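PDB 5NCR: tyrosine phosphatase from Orf virus, which acts as a homodimeric tyrosine phosphatase with triple substrate specificity, which probably includes phosphoserine in proteins. Local coordinates for residues 66-69 and 73-76; 77-82 and 88-93. The protein carries 2 engineered substitutions. All coordinates share one frame; numbering follows the deposited sequence.

Interaction 1 (66-69 and 73-76); sequences YSTP and TAYH
The methyl group of Ala-74 rises from strand 73-76 to meet Tyr-66 and Thr-68 of the preceding loop, an apolar contact. The tighter touch is between methyls, Thr-68 CG2 to Ala-74 CB at 3.5 Å, slightly closer than usual for two carbons. Tyr-66 brings its ring obliquely to the same methyl, with CE1 3.7 Å from Ala-74 CB. Within the loop, Thr-68 CG2 lies in the plane of the Tyr-66 ring at its edge, 3.7 Å from CE1 of Tyr-66, so the three groups form one small cluster. The cluster sits on the mixed sheet of a dual-specificity phosphatase domain, one of whose edge strands, 73-76, runs parallel to strand 57-60 and bonds to it through the backbones of Thr-73 and Tyr-75. The polar ends of the two loop side chains are hydrogen-bonded to residues outside the cluster. With CG between the backbone N and carbonyl carbon (chi1 55°), the Tyr-66 ring is folded over its own backbone, and its OH is hydrogen-bonded to NE2 of His-111 at the end of strand 108-111. Thr-68 OG1 bonds to the carbonyl of Ile-72, just before the strand, while Leu-47 of helix 40-47 packs against both loop side chains.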
# COMPACT_ATOMS: atom_id res chain seq x y z
N TYR B 66 14.79 -29.12 -20.88
CA TYR B 66 14.09 -29.75 -22.00
C TYR B 66 14.76 -29.37 -23.33
O TYR B 66 15.49 -28.38 -23.41
CB TYR B 66 12.59 -29.41 -22.02
CG TYR B 66 12.28 -27.92 -22.02
CD1 TYR B 66 12.50 -27.14 -23.16
CD2 TYR B 66 11.75 -27.30 -20.89
CE1 TYR B 66 12.24 -25.77 -23.15
CE2 TYR B 66 11.47 -25.93 -20.89
CZ TYR B 66 11.73 -25.17 -22.02
OH TYR B 66 11.47 -23.83 -22.04
N SER B 67 14.49 -30.18 -24.37
CA SER B 67 14.97 -29.97 -25.72
C SER B 67 13.97 -29.05 -26.40
O SER B 67 12.77 -29.12 -26.11
CB SER B 67 15.05 -31.30 -26.47
OG SER B 67 15.13 -31.15 -27.88
N THR B 68 14.45 -28.23 -27.33
CA THR B 68 13.59 -27.32 -28.09
C THR B 68 13.58 -27.66 -29.58
O THR B 68 14.63 -28.01 -30.14
CB THR B 68 14.01 -25.87 -27.89
OG1 THR B 68 15.44 -25.77 -27.91
CG2 THR B 68 13.42 -25.27 -26.64
N PRO B 69 12.43 -27.48 -30.27
CA PRO B 69 12.41 -27.70 -31.73
C PRO B 69 13.22 -26.59 -32.42
O PRO B 69 13.58 -25.59 -31.78
CB PRO B 69 10.93 -27.63 -32.08
CG PRO B 69 10.35 -26.74 -31.04
CD PRO B 69 11.11 -27.02 -29.79
N THR B 73 14.88 -20.98 -29.05
CA THR B 73 16.00 -20.96 -28.12
C THR B 73 15.46 -20.97 -26.67
O THR B 73 14.68 -20.09 -26.32
CB THR B 73 16.93 -19.76 -28.40
OG1 THR B 73 17.43 -19.85 -29.73
CG2 THR B 73 18.09 -19.67 -27.43
N ALA B 74 15.88 -21.95 -25.85
CA ALA B 74 15.46 -22.02 -24.46
C ALA B 74 16.60 -21.61 -23.52
O ALA B 74 17.70 -22.18 -23.59
CB ALA B 74 14.96 -23.41 -24.11
N TYR B 75 16.35 -20.60 -22.70
CA TYR B 75 17.28 -20.12 -21.68
C TYR B 75 16.80 -20.78 -20.37
O TYR B 75 15.62 -20.69 -20.03
CB TYR B 75 17.25 -18.59 -21.57
CG TYR B 75 17.63 -17.90 -22.87
CD1 TYR B 75 18.96 -17.75 -23.23
CD2 TYR B 75 16.67 -17.39 -23.72
CE1 TYR B 75 19.32 -17.16 -24.45
CE2 TYR B 75 17.02 -16.76 -24.93
CZ TYR B 75 18.35 -16.62 -25.28
OH TYR B 75 18.71 -16.00 -26.46
N HIS B 76 17.69 -21.51 -19.70
CA HIS B 76 17.36 -22.24 -18.49
C HIS B 76 17.92 -21.53 -17.26
O HIS B 76 19.12 -21.32 -17.14
CB HIS B 76 17.87 -23.70 -18.59
CG HIS B 76 17.45 -24.58 -17.45
ND1 HIS B 76 18.33 -25.49 -16.89
CD2 HIS B 76 16.27 -24.65 -16.78
CE1 HIS B 76 17.65 -26.10 -15.92
NE2 HIS B 76 16.41 -25.62 -15.82

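Interaction 2 (77-82 and 88-93); sequences IPLRDD and ASIMPA
Asp-82 OD1 is gripped twice, by the hydroxyl of Thr-85 and the backbone N of Lys-84, in the bend that leads from 77-82 toward 88-93. The second carboxylate oxygen is held as well: Arg-80 NH1 reaches Asp-82 OD2 at 2.7 Å in a salt bridge with an N-H...acceptor angle of 150°. It meets the lone pair of OD2 that faces away from OD1, and the oxygen lies 17° out of the guanidinium plane. Partners on both oxygens should restrict rotation of the carboxylate. Between these two residues Asp-81 centres an inverse gamma turn, closed by a weak backbone bond from Asp-82 N to Arg-80 O of 3.1 Å; its OD1 is bonded to Asn-164.

The contact between the segments is wholly apolar and centres on Ile-90. Leu-79 and Ile-90 meet tip to tip, CD2 of Leu-79 standing 3.5 Å from CD1 of Ile-90, a tight fit for two methyls. Ile-77 and Ile-90 instead lie alongside each other, pointing opposite ways, so that their branch methyls meet, CG2 of Ile-77 to CG2 of Ile-90 at 3.7 Å. CD1 of Ile-90 also comes within 4.0 Å of Ile-77 CG2, and thus touches both loop residues. In Ile-90 the longer branch lies beside the backbone N (chi1 -75°) and extends toward Leu-79.

Leu-79 is buried, with Met-61, Thr-85 and Ile-87 also against it, and its carbonyl accepts a bond from Arg-118, the arginine closing the family's phosphate-binding P-loop motif. The contact lays the chain leaving strand 73-76 against helix 90-103 at Ile-90, and Met-91 of that helix packs on helix 165-177.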
# COMPACT_ATOMS: atom_id res chain seq x y z
N ILE B 77 17.02 -21.12 -16.39
CA ILE B 77 17.36 -20.44 -15.14
C ILE B 77 16.73 -21.32 -14.07
O ILE B 77 15.54 -21.20 -13.77
CB ILE B 77 16.93 -18.93 -15.11
CG1 ILE B 77 17.52 -18.16 -16.33
CG2 ILE B 77 17.41 -18.30 -13.78
CD1 ILE B 77 16.84 -17.00 -16.80
N PRO B 78 17.44 -22.37 -13.64
CA PRO B 78 16.85 -23.28 -12.64
C PRO B 78 16.80 -22.58 -11.30
O PRO B 78 17.75 -21.96 -10.87
CB PRO B 78 17.75 -24.53 -12.65
CG PRO B 78 18.96 -24.15 -13.46
CD PRO B 78 18.86 -22.71 -13.90
N LEU B 79 15.62 -22.54 -10.76
CA LEU B 79 15.31 -21.92 -9.50
C LEU B 79 14.32 -22.81 -8.82
O LEU B 79 13.52 -23.51 -9.48
CB LEU B 79 14.64 -20.54 -9.68
CG LEU B 79 15.49 -19.36 -10.10
CD1 LEU B 79 14.63 -18.23 -10.54
CD2 LEU B 79 16.34 -18.87 -8.99
N ARG B 80 14.40 -22.79 -7.48
CA ARG B 80 13.52 -23.48 -6.56
C ARG B 80 12.53 -22.42 -6.06
O ARG B 80 12.93 -21.28 -5.78
CB ARG B 80 14.30 -24.09 -5.37
CG ARG B 80 13.43 -25.04 -4.54
CD ARG B 80 14.18 -25.90 -3.55
NE ARG B 80 13.28 -26.81 -2.84
CZ ARG B 80 12.87 -26.67 -1.58
NH1 ARG B 80 13.32 -25.66 -0.84
NH2 ARG B 80 12.04 -27.55 -1.04
N ASP B 81 11.24 -22.78 -5.99
CA ASP B 81 10.24 -21.87 -5.49
C ASP B 81 10.19 -22.04 -3.95
O ASP B 81 9.39 -22.81 -3.43
CB ASP B 81 8.89 -22.07 -6.18
CG ASP B 81 7.77 -21.20 -5.65
OD1 ASP B 81 8.08 -20.15 -5.05
OD2 ASP B 81 6.59 -21.57 -5.83
N ASP B 82 11.10 -21.35 -3.25
CA ASP B 82 11.18 -21.42 -1.77
C ASP B 82 11.52 -20.06 -1.14
O ASP B 82 11.65 -19.06 -1.86
CB ASP B 82 12.14 -22.52 -1.31
CG ASP B 82 13.58 -22.33 -1.74
OD1 ASP B 82 14.00 -21.18 -1.95
OD2 ASP B 82 14.32 -23.34 -1.78
N ALA B 88 18.50 -11.89 -6.77
CA ALA B 88 19.17 -10.59 -6.88
C ALA B 88 20.24 -10.55 -7.96
O ALA B 88 20.40 -9.51 -8.57
CB ALA B 88 19.77 -10.18 -5.54
N SER B 89 20.97 -11.66 -8.21
CA SER B 89 21.95 -11.60 -9.32
C SER B 89 21.37 -12.11 -10.66
O SER B 89 21.83 -11.69 -11.73
CB SER B 89 23.27 -12.27 -8.95
OG SER B 89 23.10 -13.63 -8.57
N ILE B 90 20.30 -12.92 -10.62
CA ILE B 90 19.63 -13.40 -11.84
C ILE B 90 18.79 -12.27 -12.49
O ILE B 90 18.78 -12.12 -13.72
CB ILE B 90 18.73 -14.62 -11.48
CG1 ILE B 90 19.57 -15.89 -11.25
CG2 ILE B 90 17.60 -14.87 -12.51
CD1 ILE B 90 18.86 -16.94 -10.35
N MET B 91 18.07 -11.49 -11.65
CA MET B 91 17.16 -10.45 -12.12
C MET B 91 17.79 -9.38 -13.02
O MET B 91 17.21 -9.15 -14.08
CB MET B 91 16.40 -9.79 -10.96
CG MET B 91 14.99 -9.36 -11.36
SD MET B 91 14.01 -10.62 -12.27
CE MET B 91 13.94 -11.94 -11.12
N PRO B 92 18.94 -8.74 -12.70
CA PRO B 92 19.50 -7.73 -13.63
C PRO B 92 19.78 -8.29 -15.03
O PRO B 92 19.48 -7.63 -16.01
CB PRO B 92 20.78 -7.26 -12.94
CG PRO B 92 20.56 -7.57 -11.49
CD PRO B 92 19.80 -8.87 -11.50
N ALA B 93 20.33 -9.51 -15.11
CA ALA B 93 20.63 -10.15 -16.40
C ALA B 93 19.36 -10.55 -17.10
O ALA B 93 19.25 -10.33 -18.30
CB ALA B 93 21.54 -11.35 -16.21

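Interactions 1 and 2 follow each other directly along the chain, segment 73-76 running on into 77-82, yet their centres lie about 17 Å apart. Interaction 1 closes first, at the surface, where the loop after strand 57-60 folds back over the edge strand 73-76. Interaction 2 then lies nearer the middle of the chain and joins the onward loop to helix 90-103. Together they follow the path out of the edge strand into the helix of a beta-alpha-beta crossover that ends in strand 108-111. Both reach toward the phosphatase P-loop motif, interaction 1 through Tyr-66 to His-111 and interaction 2 through Leu-79 to Arg-118.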